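Local coordinates for protein endonuclease and methylase LlaGI (Lactococcus lactis, PDB 5FFJ) that recognises a specific DNA sequence and, as a Type ISP restriction-modification enzyme, probably couples DNA methylation, helicase-like ATPase activity and DNA cleavage in one polypeptide, at residues Lys587-Leu592 with Lys603-Met608; Asn632-Ala637 with Leu784-Ala789; His993-Gly998 with Leu1017-Glu1022; Asp1282-Tyr1287 with Ile1386-Arg1391; Val1317-Ile1322 with Ile1332-Tyr1337. All coordinates share one frame; numbering follows the deposited sequence.

Contact 1: Lys587-Leu592 with Lys603-Met608; sequences KFVSSL and KQAAEM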
# COMPACT_ATOMS: atom_id res chain seq x y z
N LYS A 587 3.12 31.29 4.30
CA LYS A 587 2.78 31.44 5.71
C LYS A 587 1.76 30.38 6.11
O LYS A 587 1.68 29.98 7.27
CB LYS A 587 2.23 32.84 5.99
N PHE A 588 0.96 29.93 5.14
CA PHE A 588 -0.02 28.87 5.38
C PHE A 588 0.66 27.51 5.49
O PHE A 588 0.21 26.65 6.25
CB PHE A 588 -1.07 28.85 4.27
CG PHE A 588 -1.94 27.62 4.29
CD1 PHE A 588 -2.96 27.49 5.22
CD2 PHE A 588 -1.75 26.60 3.37
CE1 PHE A 588 -3.76 26.36 5.24
CE2 PHE A 588 -2.55 25.47 3.39
CZ PHE A 588 -3.55 25.35 4.32
N VAL A 589 1.73 27.29 4.73
CA VAL A 589 2.45 26.03 4.82
C VAL A 589 3.21 25.97 6.14
O VAL A 589 3.23 24.93 6.80
CB VAL A 589 3.45 25.84 3.64
CG1 VAL A 589 2.71 25.86 2.31
CG2 VAL A 589 4.54 26.89 3.67
N SER A 590 3.81 27.09 6.54
CA SER A 590 4.59 27.15 7.77
C SER A 590 3.69 26.90 8.97
O SER A 590 4.11 26.31 9.97
CB SER A 590 5.28 28.51 7.91
OG SER A 590 5.93 28.88 6.71
N SER A 591 2.45 27.36 8.87
CA SER A 591 1.45 27.10 9.90
C SER A 591 1.11 25.62 9.94
O SER A 591 0.98 25.03 11.01
CB SER A 591 0.19 27.92 9.64
OG SER A 591 -0.51 27.45 8.50
N LEU A 592 0.97 25.02 8.76
CA LEU A 592 0.77 23.58 8.65
C LEU A 592 2.00 22.85 9.15
O LEU A 592 1.89 21.85 9.86
CB LEU A 592 0.47 23.18 7.20
CG LEU A 592 -0.98 22.87 6.83
CD1 LEU A 592 -1.07 22.54 5.34
CD2 LEU A 592 -1.53 21.72 7.67
N LYS A 603 4.08 21.51 -2.44
CA LYS A 603 3.33 20.43 -3.06
C LYS A 603 2.36 19.78 -2.06
O LYS A 603 1.15 19.82 -2.26
CB LYS A 603 4.28 19.37 -3.61
N GLN A 604 2.91 19.20 -1.00
CA GLN A 604 2.11 18.47 -0.02
C GLN A 604 1.02 19.35 0.60
O GLN A 604 -0.13 18.91 0.73
CB GLN A 604 3.01 17.92 1.09
CG GLN A 604 2.27 17.09 2.13
N ALA A 605 1.37 20.58 0.96
CA ALA A 605 0.41 21.49 1.57
C ALA A 605 -0.70 21.85 0.59
O ALA A 605 -1.88 21.89 0.97
CB ALA A 605 1.11 22.75 2.05
N ALA A 606 -0.33 22.11 -0.65
CA ALA A 606 -1.30 22.43 -1.69
C ALA A 606 -2.25 21.25 -1.91
O ALA A 606 -3.45 21.45 -2.12
CB ALA A 606 -0.59 22.79 -2.99
N GLU A 607 -1.70 20.04 -1.87
CA GLU A 607 -2.51 18.83 -2.01
C GLU A 607 -3.54 18.72 -0.90
O GLU A 607 -4.67 18.28 -1.14
CB GLU A 607 -1.61 17.59 -2.02
CG GLU A 607 -0.78 17.41 -3.27
CD GLU A 607 0.18 16.23 -3.17
OE1 GLU A 607 0.03 15.43 -2.23
OE2 GLU A 607 1.07 16.11 -4.03
N MET A 608 -3.16 19.11 0.31
CA MET A 608 -4.05 19.02 1.45
C MET A 608 -5.25 19.95 1.28
O MET A 608 -6.36 19.61 1.70
CB MET A 608 -3.31 19.36 2.75
CG MET A 608 -2.34 18.29 3.20
SD MET A 608 -1.71 18.56 4.87
CE MET A 608 -3.17 18.20 5.85
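Leu592 and Met608 reach toward each other tip to tip, one from each of two helices that cross almost perpendicularly. Leu592 CD1 ends 4.1 Å from Met608 SD. A first torsion that sets Met608 CG anti to the carbonyl carbon (chi1 -72°), followed by an extended chi2, carries the sulfur to Leu592; the bend at chi3 only turns the terminal CE. The same Leu592 methyl also rests on Ala605, with CD1 4.0 Å from Ala605 CB. Val589 meets that small methyl from another direction, roughly at right angles to Leu592: its CG1, anti to its own carbonyl carbon, stops 3.5 Å from Ala605 CB. The Ala605 methyl is thus met by two branched side chains of helix 580-595, and the short segments approach to 10.0 Å between axes, at 89° to one another. Phe588 joins more loosely: Ala605 O stands at the edge of its ring, near the ring plane, while the ring packs on Met638 and Ile641 of helix 633-646. Within the first helix, Phe588 O accepts from both Leu592 N and Ser591 OG, the hydroxyl meeting the carbonyl from above its plane. Ile600, in the connection between these consecutive coupler helices, also packs on Ala605 and Met608. No hydrogen bond or ion pair links the two segments, which implies that close apolar packing about one alanine methyl joins them here.

Contact 2: Asn632-Ala637 with Leu784-Ala789; sequences NPVSQA and LSYYIA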
# COMPACT_ATOMS: atom_id res chain seq x y z
N ASN A 632 -15.98 24.30 12.42
CA ASN A 632 -14.67 23.68 12.61
C ASN A 632 -13.50 24.65 12.41
O ASN A 632 -13.57 25.53 11.55
CB ASN A 632 -14.51 22.49 11.65
CG ASN A 632 -13.13 21.86 11.72
OD1 ASN A 632 -12.21 22.28 11.03
ND2 ASN A 632 -12.99 20.84 12.56
N PRO A 633 -12.43 24.51 13.21
CA PRO A 633 -11.25 25.36 13.07
C PRO A 633 -10.44 25.09 11.80
O PRO A 633 -10.05 26.03 11.11
CB PRO A 633 -10.42 25.02 14.31
CG PRO A 633 -10.81 23.64 14.64
CD PRO A 633 -12.28 23.60 14.37
N VAL A 634 -10.18 23.81 11.51
CA VAL A 634 -9.41 23.45 10.33
C VAL A 634 -10.16 23.86 9.06
O VAL A 634 -9.58 24.43 8.15
CB VAL A 634 -9.13 21.93 10.28
CG1 VAL A 634 -8.36 21.58 9.01
CG2 VAL A 634 -8.35 21.50 11.52
N SER A 635 -11.46 23.56 9.03
CA SER A 635 -12.32 24.01 7.95
C SER A 635 -12.18 25.51 7.78
O SER A 635 -11.80 25.99 6.72
CB SER A 635 -13.78 23.66 8.23
OG SER A 635 -13.95 22.25 8.31
N GLN A 636 -12.47 26.25 8.85
CA GLN A 636 -12.32 27.70 8.86
C GLN A 636 -10.92 28.11 8.43
O GLN A 636 -10.75 29.03 7.63
CB GLN A 636 -12.63 28.26 10.25
N ALA A 637 -9.91 27.42 8.95
CA ALA A 637 -8.52 27.70 8.60
C ALA A 637 -8.28 27.44 7.12
O ALA A 637 -7.52 28.15 6.47
CB ALA A 637 -7.58 26.86 9.44
N LEU A 784 -8.46 14.18 5.97
CA LEU A 784 -9.73 13.48 5.77
C LEU A 784 -10.08 12.57 6.94
O LEU A 784 -11.26 12.34 7.23
CB LEU A 784 -9.70 12.67 4.48
CG LEU A 784 -10.19 13.42 3.24
CD1 LEU A 784 -9.48 14.75 3.06
CD2 LEU A 784 -10.01 12.55 2.00
N SER A 785 -9.07 12.04 7.61
CA SER A 785 -9.29 11.18 8.77
C SER A 785 -9.73 12.02 9.96
O SER A 785 -10.49 11.55 10.81
CB SER A 785 -8.03 10.39 9.10
OG SER A 785 -7.61 9.61 8.00
N TYR A 786 -9.26 13.26 10.02
CA TYR A 786 -9.63 14.18 11.10
C TYR A 786 -11.10 14.57 11.00
O TYR A 786 -11.85 14.43 11.96
CB TYR A 786 -8.75 15.43 11.07
CG TYR A 786 -9.26 16.57 11.91
CD1 TYR A 786 -10.18 17.48 11.40
CD2 TYR A 786 -8.83 16.75 13.22
CE1 TYR A 786 -10.66 18.53 12.16
CE2 TYR A 786 -9.30 17.80 13.99
CZ TYR A 786 -10.21 18.68 13.46
OH TYR A 786 -10.68 19.72 14.22
N TYR A 787 -11.50 15.07 9.83
CA TYR A 787 -12.89 15.47 9.58
C TYR A 787 -13.86 14.34 9.92
O TYR A 787 -14.76 14.51 10.74
CB TYR A 787 -13.08 15.86 8.11
CG TYR A 787 -12.46 17.18 7.69
CD1 TYR A 787 -12.20 18.18 8.62
CD2 TYR A 787 -12.15 17.42 6.36
CE1 TYR A 787 -11.64 19.39 8.23
CE2 TYR A 787 -11.59 18.62 5.97
CZ TYR A 787 -11.34 19.60 6.90
OH TYR A 787 -10.78 20.79 6.51
N ILE A 788 -13.67 13.20 9.27
CA ILE A 788 -14.51 12.03 9.48
C ILE A 788 -14.56 11.64 10.95
O ILE A 788 -15.62 11.28 11.46
CB ILE A 788 -14.00 10.85 8.63
CG1 ILE A 788 -14.20 11.16 7.14
CG2 ILE A 788 -14.73 9.56 9.01
CD1 ILE A 788 -13.49 10.20 6.22
N ALA A 789 -13.42 11.71 11.62
CA ALA A 789 -13.35 11.37 13.03
C ALA A 789 -14.18 12.33 13.87
O ALA A 789 -14.87 11.92 14.80
CB ALA A 789 -11.91 11.37 13.51
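Helix 633-637 and helix 784-789 run obliquely antiparallel, their directions 131° apart, and their short axes come no closer than 11.5 Å, a separation bridged by two long tyrosines. Tyr786, with CG anti to the backbone N, meets Asn632 tip to tip. Asn632 ND2 donates to Tyr786 OH over 3.1 Å; the bond is bent to 140° at the hydrogen, and the amide and ring planes stand 71° apart. The amide's other end faces its own helix, where Asn632 OD1 accepts from Ser635 N at 2.5 Å, so one side chain caps a helix and grips a tyrosine at once. Val634 separates its methyls between the two rings: CG2 is 3.8 Å from Tyr786 CE1, whereas CG1 is 3.6 Å from Tyr787 OH. Tyr787 crosses the Asn632 amide at about a right angle, presenting its edge to OD1, and Tyr787 CE1 passes 3.7 Å from Ser635 OG. The phenol finds its hydrogen-bond partner beyond both segments, in His612 ND1, while Phe619 meets the ring. Tyr786 also packs on Ile813 and Leu815 of the edge strand 813-815. This is an asparagine N-cap built into a helix-helix interface, here joining the coupler region to the Rossmann-like fold of the N-6 DNA methylase.

Contact 3: His993-Gly998 with Leu1017-Glu1022; sequences HYHDIG and LNIDWE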
# COMPACT_ATOMS: atom_id res chain seq x y z
N HIS A 993 1.16 -10.40 33.39
CA HIS A 993 0.04 -11.31 33.17
C HIS A 993 -0.09 -11.59 31.67
O HIS A 993 -0.36 -10.69 30.89
CB HIS A 993 -1.26 -10.72 33.72
CG HIS A 993 -1.17 -10.34 35.17
ND1 HIS A 993 -0.89 -11.26 36.16
CD2 HIS A 993 -1.33 -9.15 35.79
CE1 HIS A 993 -0.88 -10.65 37.33
NE2 HIS A 993 -1.15 -9.37 37.13
N TYR A 994 0.12 -12.85 31.28
CA TYR A 994 0.21 -13.20 29.87
C TYR A 994 -0.74 -14.33 29.49
O TYR A 994 -0.96 -15.26 30.26
CB TYR A 994 1.65 -13.60 29.54
CG TYR A 994 1.83 -14.16 28.15
CD1 TYR A 994 1.89 -13.32 27.04
CD2 TYR A 994 1.95 -15.53 27.94
CE1 TYR A 994 2.05 -13.83 25.76
CE2 TYR A 994 2.11 -16.05 26.67
CZ TYR A 994 2.17 -15.20 25.59
OH TYR A 994 2.33 -15.71 24.32
N HIS A 995 -1.30 -14.22 28.29
CA HIS A 995 -2.13 -15.28 27.74
C HIS A 995 -1.94 -15.40 26.23
O HIS A 995 -2.06 -14.42 25.49
CB HIS A 995 -3.60 -15.03 28.06
CG HIS A 995 -4.50 -16.16 27.67
ND1 HIS A 995 -5.53 -16.02 26.76
CD2 HIS A 995 -4.51 -17.46 28.05
CE1 HIS A 995 -6.14 -17.18 26.61
NE2 HIS A 995 -5.54 -18.08 27.38
N ASP A 996 -1.65 -16.62 25.79
CA ASP A 996 -1.61 -16.94 24.37
C ASP A 996 -3.01 -17.35 23.93
O ASP A 996 -3.60 -18.26 24.51
CB ASP A 996 -0.60 -18.06 24.09
CG ASP A 996 -0.33 -18.27 22.61
OD1 ASP A 996 -1.21 -17.96 21.78
OD2 ASP A 996 0.77 -18.76 22.28
N ILE A 997 -3.54 -16.68 22.92
CA ILE A 997 -4.91 -16.94 22.46
C ILE A 997 -5.07 -18.37 21.94
O ILE A 997 -6.19 -18.85 21.78
CB ILE A 997 -5.34 -15.95 21.36
CG1 ILE A 997 -6.86 -15.91 21.24
CG2 ILE A 997 -4.69 -16.31 20.02
CD1 ILE A 997 -7.38 -14.73 20.43
N GLY A 998 -3.94 -19.02 21.67
CA GLY A 998 -3.94 -20.41 21.24
C GLY A 998 -3.60 -20.57 19.77
O GLY A 998 -3.76 -19.64 18.98
N LEU A 1017 -10.86 -9.23 32.73
CA LEU A 1017 -11.26 -9.86 33.99
C LEU A 1017 -11.59 -11.33 33.77
O LEU A 1017 -11.45 -12.15 34.68
CB LEU A 1017 -12.47 -9.13 34.59
CG LEU A 1017 -12.21 -7.86 35.42
CD1 LEU A 1017 -11.22 -6.93 34.74
CD2 LEU A 1017 -13.53 -7.14 35.66
N ASN A 1018 -12.02 -11.66 32.56
CA ASN A 1018 -12.53 -13.00 32.25
C ASN A 1018 -11.49 -13.92 31.60
O ASN A 1018 -11.81 -15.06 31.26
CB ASN A 1018 -13.75 -12.88 31.34
CG ASN A 1018 -14.95 -12.28 32.06
OD1 ASN A 1018 -15.78 -13.01 32.62
ND2 ASN A 1018 -15.05 -10.96 32.05
N ILE A 1019 -10.27 -13.43 31.44
CA ILE A 1019 -9.19 -14.23 30.85
C ILE A 1019 -8.41 -14.98 31.93
O ILE A 1019 -8.10 -14.42 32.98
CB ILE A 1019 -8.21 -13.36 30.04
CG1 ILE A 1019 -8.91 -12.71 28.85
CG2 ILE A 1019 -7.01 -14.19 29.57
CD1 ILE A 1019 -9.42 -13.69 27.80
N ASP A 1020 -8.10 -16.24 31.66
CA ASP A 1020 -7.22 -17.01 32.53
C ASP A 1020 -5.78 -16.58 32.27
O ASP A 1020 -5.17 -16.98 31.28
CB ASP A 1020 -7.39 -18.52 32.28
CG ASP A 1020 -6.69 -19.37 33.34
OD1 ASP A 1020 -5.70 -18.90 33.93
OD2 ASP A 1020 -7.15 -20.51 33.57
N TRP A 1021 -5.24 -15.76 33.17
CA TRP A 1021 -3.89 -15.24 33.02
C TRP A 1021 -2.85 -16.20 33.59
O TRP A 1021 -3.14 -16.97 34.50
CB TRP A 1021 -3.76 -13.89 33.72
CG TRP A 1021 -4.67 -12.85 33.18
CD1 TRP A 1021 -5.77 -12.32 33.79
CD2 TRP A 1021 -4.58 -12.21 31.90
NE1 TRP A 1021 -6.36 -11.39 32.97
CE2 TRP A 1021 -5.65 -11.31 31.81
CE3 TRP A 1021 -3.69 -12.32 30.83
CZ2 TRP A 1021 -5.86 -10.51 30.68
CZ3 TRP A 1021 -3.90 -11.53 29.71
CH2 TRP A 1021 -4.98 -10.64 29.65
N GLU A 1022 -1.65 -16.14 33.03
CA GLU A 1022 -0.51 -16.86 33.58
C GLU A 1022 0.45 -15.87 34.23
O GLU A 1022 0.86 -14.89 33.61
CB GLU A 1022 0.23 -17.65 32.49
CG GLU A 1022 1.32 -18.56 33.03
CD GLU A 1022 2.19 -19.16 31.94
OE1 GLU A 1022 3.28 -19.66 32.27
OE2 GLU A 1022 1.77 -19.12 30.77
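The indole of Trp1021 is covered on both faces: His993 CB lies over one, displaced toward the rim, and Ile1019 CG2 sits over the centre of the other, 3.7 Å above the plane. Tyr994 C stands at the indole edge, in plane. This packing accompanies the antiparallel pairing of strands 991-996 and 1022-1024, the latter an edge strand, within this chain, of the mixed sheet that continues from the Rossmann-like methylase fold. Tyr994 and Glu1022 form a hydrogen-bonded pair across it, and their side chains leave on the same face. Trp1021 has CG anti to its carbonyl carbon, and its NE1 donates to Ile1016 O, which would fix the rotation of the ring. The His993 ring and the five-membered ring of Trp1021 meet obliquely, planes 50° apart, and Tyr946 of the neighbouring strand 944-951 stacks on His993. His995, with CG anti to N, crosses Ile1019 at about a right angle, and His995 CD2 comes to 3.3 Å from Asp1020 O. Of the two interstrand bonds, Tyr994 N to Glu1022 O is the straighter, 166° at the hydrogen, and uses an in-plane lone pair of the carbonyl at 3.2 Å.

Contact 4: Asp1282-Tyr1287 with Ile1386-Arg1391; sequences DLHLNY and ITVSMR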
# COMPACT_ATOMS: atom_id res chain seq x y z
N ASP A 1282 28.57 -36.09 4.15
CA ASP A 1282 28.83 -36.73 2.87
C ASP A 1282 27.57 -36.74 2.02
O ASP A 1282 27.61 -36.54 0.80
CB ASP A 1282 29.35 -38.15 3.07
CG ASP A 1282 30.29 -38.59 1.97
OD1 ASP A 1282 31.48 -38.20 2.02
OD2 ASP A 1282 29.85 -39.34 1.07
N LEU A 1283 26.44 -36.98 2.67
CA LEU A 1283 25.14 -37.03 2.00
C LEU A 1283 24.68 -35.66 1.53
O LEU A 1283 24.20 -35.51 0.40
CB LEU A 1283 24.09 -37.63 2.94
CG LEU A 1283 22.71 -37.87 2.32
CD1 LEU A 1283 22.76 -39.06 1.37
CD2 LEU A 1283 21.68 -38.09 3.41
N HIS A 1284 24.83 -34.66 2.39
CA HIS A 1284 24.29 -33.33 2.13
C HIS A 1284 25.15 -32.53 1.15
O HIS A 1284 24.69 -31.54 0.58
CB HIS A 1284 24.14 -32.56 3.44
CG HIS A 1284 23.14 -33.16 4.37
ND1 HIS A 1284 23.13 -32.91 5.72
CD2 HIS A 1284 22.11 -34.01 4.14
CE1 HIS A 1284 22.14 -33.57 6.29
NE2 HIS A 1284 21.50 -34.25 5.35
N LEU A 1285 26.40 -32.95 0.97
CA LEU A 1285 27.27 -32.32 -0.01
C LEU A 1285 26.99 -32.89 -1.39
O LEU A 1285 26.99 -32.17 -2.39
CB LEU A 1285 28.74 -32.52 0.36
CG LEU A 1285 29.28 -31.77 1.59
CD1 LEU A 1285 30.75 -32.10 1.81
CD2 LEU A 1285 29.08 -30.27 1.45
N ASN A 1286 26.74 -34.20 -1.44
CA ASN A 1286 26.44 -34.88 -2.70
C ASN A 1286 24.93 -34.97 -2.95
O ASN A 1286 24.44 -35.93 -3.55
CB ASN A 1286 27.04 -36.28 -2.69
CG ASN A 1286 28.55 -36.27 -2.52
OD1 ASN A 1286 29.29 -35.97 -3.45
ND2 ASN A 1286 29.01 -36.60 -1.31
N TYR A 1287 24.20 -33.96 -2.49
CA TYR A 1287 22.75 -33.96 -2.54
C TYR A 1287 22.18 -34.00 -3.96
O TYR A 1287 21.02 -34.39 -4.16
CB TYR A 1287 22.21 -32.71 -1.83
CG TYR A 1287 22.52 -31.42 -2.55
CD1 TYR A 1287 21.63 -30.89 -3.48
CD2 TYR A 1287 23.70 -30.73 -2.31
CE1 TYR A 1287 21.90 -29.71 -4.14
CE2 TYR A 1287 23.98 -29.54 -2.97
CZ TYR A 1287 23.07 -29.04 -3.89
OH TYR A 1287 23.34 -27.87 -4.55
N ILE A 1386 14.97 -36.48 -2.50
CA ILE A 1386 14.02 -37.37 -1.84
C ILE A 1386 14.75 -38.42 -1.02
O ILE A 1386 14.35 -38.74 0.10
CB ILE A 1386 13.09 -38.08 -2.85
CG1 ILE A 1386 12.24 -37.06 -3.61
CG2 ILE A 1386 12.18 -39.07 -2.11
CD1 ILE A 1386 11.32 -37.67 -4.65
N THR A 1387 15.82 -38.98 -1.59
CA THR A 1387 16.54 -40.06 -0.93
C THR A 1387 17.52 -39.49 0.08
O THR A 1387 17.87 -40.15 1.06
CB THR A 1387 17.30 -40.93 -1.95
OG1 THR A 1387 18.55 -40.32 -2.28
CG2 THR A 1387 16.45 -41.12 -3.21
N VAL A 1388 17.96 -38.26 -0.15
CA VAL A 1388 18.71 -37.52 0.86
C VAL A 1388 17.83 -37.34 2.09
O VAL A 1388 18.27 -37.53 3.22
CB VAL A 1388 19.17 -36.14 0.34
CG1 VAL A 1388 19.65 -35.25 1.50
CG2 VAL A 1388 20.27 -36.30 -0.69
N SER A 1389 16.57 -36.97 1.85
CA SER A 1389 15.59 -36.83 2.92
C SER A 1389 15.40 -38.14 3.69
O SER A 1389 15.48 -38.17 4.92
CB SER A 1389 14.25 -36.36 2.36
OG SER A 1389 14.24 -34.95 2.18
N MET A 1390 15.14 -39.22 2.95
CA MET A 1390 14.93 -40.53 3.57
C MET A 1390 16.17 -40.98 4.33
O MET A 1390 16.07 -41.50 5.44
CB MET A 1390 14.56 -41.57 2.51
CG MET A 1390 13.22 -41.34 1.84
SD MET A 1390 11.83 -41.49 2.98
CE MET A 1390 11.92 -43.23 3.41
N ARG A 1391 17.33 -40.77 3.72
CA ARG A 1391 18.59 -41.21 4.31
C ARG A 1391 18.93 -40.40 5.56
O ARG A 1391 19.44 -40.96 6.54
CB ARG A 1391 19.72 -41.10 3.29
CG ARG A 1391 21.09 -41.50 3.83
CD ARG A 1391 21.10 -42.93 4.35
NE ARG A 1391 22.40 -43.32 4.87
CZ ARG A 1391 22.62 -44.41 5.61
NH1 ARG A 1391 23.84 -44.68 6.05
NH2 ARG A 1391 21.62 -45.21 5.92
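An anti first torsion (chi1 -174°) carries Leu1283 CG away from its backbone N and out to Val1388, which has CG1 anti to N and CG2 beside it; CG1 serves Leu1283 and His1284, while CG2 mainly faces Tyr1287. Leu1283 and Val1388 lie flank to flank, pointing opposite ways, and Leu1283 CD2 comes to 4.0 Å from Val1388 CG1. The same CD2 lies 3.5 Å from Arg1391 CG, where the arginine chain bends at chi2 and crosses the leucine obliquely. Its guanidinium goes on to a salt bridge with Glu1394. In the C-terminal specificity region this is helix packing: the last turn of helix 1270-1285 and the residues after it lie against the long helix 1377-1398. Val1388 CG1 lies 3.8 Å from His1284 CD2, at the ring edge. Both ring nitrogens are bonded, ND1 to Tyr1241 OH and NE2 to Thr1392 OG1, which holds the imidazole in place. Val1388 CG2 lies 3.9 Å from Tyr1287 CA. Where the first helix ends, Asn1286 ND2 donates in plane to Asp1282 O at 2.5 Å.

Contact 5: Val1317-Ile1322 with Ile1332-Tyr1337; sequences VLDTII and IPERAY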
# COMPACT_ATOMS: atom_id res chain seq x y z
N VAL A 1317 -1.13 -34.17 -1.75
CA VAL A 1317 -0.80 -35.51 -2.22
C VAL A 1317 0.71 -35.46 -2.37
O VAL A 1317 1.25 -34.68 -3.15
CB VAL A 1317 -1.56 -35.93 -3.56
CG1 VAL A 1317 -2.71 -34.98 -3.88
CG2 VAL A 1317 -0.61 -36.08 -4.77
N LEU A 1318 1.38 -36.27 -1.56
CA LEU A 1318 2.83 -36.27 -1.47
C LEU A 1318 3.38 -37.48 -2.21
O LEU A 1318 4.59 -37.68 -2.29
CB LEU A 1318 3.25 -36.27 -0.01
CG LEU A 1318 2.49 -35.26 0.85
CD1 LEU A 1318 2.88 -35.41 2.31
CD2 LEU A 1318 2.74 -33.83 0.36
N ASP A 1319 2.47 -38.29 -2.76
CA ASP A 1319 2.84 -39.44 -3.56
C ASP A 1319 3.43 -38.99 -4.89
O ASP A 1319 4.39 -39.59 -5.39
CB ASP A 1319 1.62 -40.34 -3.81
CG ASP A 1319 0.88 -40.69 -2.54
OD1 ASP A 1319 1.54 -41.07 -1.55
OD2 ASP A 1319 -0.36 -40.58 -2.53
N THR A 1320 2.87 -37.92 -5.44
CA THR A 1320 3.14 -37.54 -6.82
C THR A 1320 3.63 -36.11 -6.99
O THR A 1320 3.21 -35.21 -6.26
CB THR A 1320 1.88 -37.73 -7.68
OG1 THR A 1320 1.18 -38.90 -7.24
CG2 THR A 1320 2.24 -37.87 -9.15
N ILE A 1321 4.53 -35.91 -7.96
CA ILE A 1321 4.96 -34.59 -8.38
C ILE A 1321 4.95 -34.52 -9.90
O ILE A 1321 5.59 -35.33 -10.57
CB ILE A 1321 6.37 -34.24 -7.87
CG1 ILE A 1321 6.39 -34.16 -6.34
CG2 ILE A 1321 6.84 -32.91 -8.46
CD1 ILE A 1321 7.79 -34.06 -5.74
N ILE A 1322 4.23 -33.54 -10.44
CA ILE A 1322 4.26 -33.27 -11.87
C ILE A 1322 5.46 -32.37 -12.18
O ILE A 1322 5.41 -31.16 -11.95
CB ILE A 1322 2.96 -32.60 -12.35
CG1 ILE A 1322 1.77 -33.52 -12.10
CG2 ILE A 1322 3.05 -32.25 -13.83
CD1 ILE A 1322 0.42 -32.88 -12.35
N ILE A 1332 6.27 -41.65 -4.27
CA ILE A 1332 7.20 -40.98 -3.36
C ILE A 1332 6.82 -41.29 -1.92
O ILE A 1332 5.66 -41.11 -1.54
CB ILE A 1332 7.21 -39.46 -3.57
CG1 ILE A 1332 7.64 -39.12 -5.00
CG2 ILE A 1332 8.14 -38.79 -2.55
CD1 ILE A 1332 7.52 -37.65 -5.35
N PRO A 1333 7.78 -41.76 -1.10
CA PRO A 1333 7.45 -42.00 0.31
C PRO A 1333 7.03 -40.71 1.02
O PRO A 1333 7.75 -39.72 0.98
CB PRO A 1333 8.75 -42.55 0.90
CG PRO A 1333 9.52 -43.06 -0.26
CD PRO A 1333 9.16 -42.16 -1.41
N GLU A 1334 5.87 -40.74 1.67
CA GLU A 1334 5.32 -39.54 2.29
C GLU A 1334 6.14 -39.07 3.49
O GLU A 1334 6.05 -37.92 3.89
CB GLU A 1334 3.87 -39.78 2.70
CG GLU A 1334 2.92 -40.01 1.53
CD GLU A 1334 1.51 -40.36 1.97
OE1 GLU A 1334 0.63 -40.46 1.10
OE2 GLU A 1334 1.29 -40.52 3.19
N ARG A 1335 6.94 -39.97 4.06
CA ARG A 1335 7.72 -39.62 5.25
C ARG A 1335 8.95 -38.78 4.89
O ARG A 1335 9.56 -38.16 5.75
CB ARG A 1335 8.15 -40.87 6.01
CG ARG A 1335 9.39 -41.58 5.47
CD ARG A 1335 9.99 -42.54 6.50
NE ARG A 1335 10.36 -41.86 7.74
CZ ARG A 1335 11.44 -42.14 8.47
NH1 ARG A 1335 12.28 -43.09 8.10
NH2 ARG A 1335 11.67 -41.45 9.58
N ALA A 1336 9.32 -38.78 3.61
CA ALA A 1336 10.47 -38.02 3.15
C ALA A 1336 10.27 -36.52 3.40
O ALA A 1336 11.23 -35.76 3.47
CB ALA A 1336 10.72 -38.28 1.67
N TYR A 1337 9.01 -36.12 3.53
CA TYR A 1337 8.68 -34.72 3.76
C TYR A 1337 8.85 -34.34 5.23
O TYR A 1337 8.62 -33.19 5.61
CB TYR A 1337 7.24 -34.45 3.31
CG TYR A 1337 7.03 -34.63 1.82
CD1 TYR A 1337 6.92 -35.90 1.27
CD2 TYR A 1337 6.94 -33.54 0.97
CE1 TYR A 1337 6.73 -36.08 -0.09
CE2 TYR A 1337 6.75 -33.70 -0.38
CZ TYR A 1337 6.64 -34.97 -0.91
OH TYR A 1337 6.45 -35.14 -2.26
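One backbone hydrogen bond pins the neck of a beta hairpin formed by the short, weakly bonded strand 1321-1322 and strand 1327-1330 of the specificity region: Ile1332 N donates to Asp1319 O over 3.0 Å, on a lone pair in the carbonyl plane. Apolar packing continues from there. Ile1321 and Ile1332 cross at about a right angle and meet through their terminal methyls, CD1 to CD1 at 3.6 Å. Ile1321 also runs alongside Tyr1337 in the opposite direction, and helix 1346-1353 packs on it with Ile1347 and Ile1351. The aromatic part is a CH-pi contact in which Leu1318 CB lies over the face of the Tyr1337 ring, 3.9 Å from its centroid. Leu1318 CD2 reaches the same ring farther out, above its rim, and the leucine crosses the tyrosine obliquely. The charged part sits at the more exposed side. Asp1319 and Glu1334 each turn CG anti to the carbonyl carbon, and the glutamate extends until the two side chains cross obliquely, while their carboxylate planes lie nearly parallel, 21° apart. Such crowding of like charges might raise the pKa of one of them. The nearest oxygens there, Asp1319 OD1 and Glu1334 OE1, are 2.9 Å apart.

Overall arrangement
From the N terminus, the ATPase region precedes all five contacts. Contact 1 closes a short loop between consecutive coupler helices, and contact 2, about 15 Å away centre to centre, then closes a far longer one, tying a later coupler helix to the methylase fold. Contact 3 follows in series, closing the loop through helix 1003-1012 at the edge of the methylase-linked sheet. In the specificity region contact 4 joins helix 1270-1285 to helix 1377-1398, and contact 5 nests inside that loop. These last two touch, Met1390 SD lying 3.5 Å from Arg1335 CG. They lie across the chain's centre from contacts 1 and 2; no loops cross.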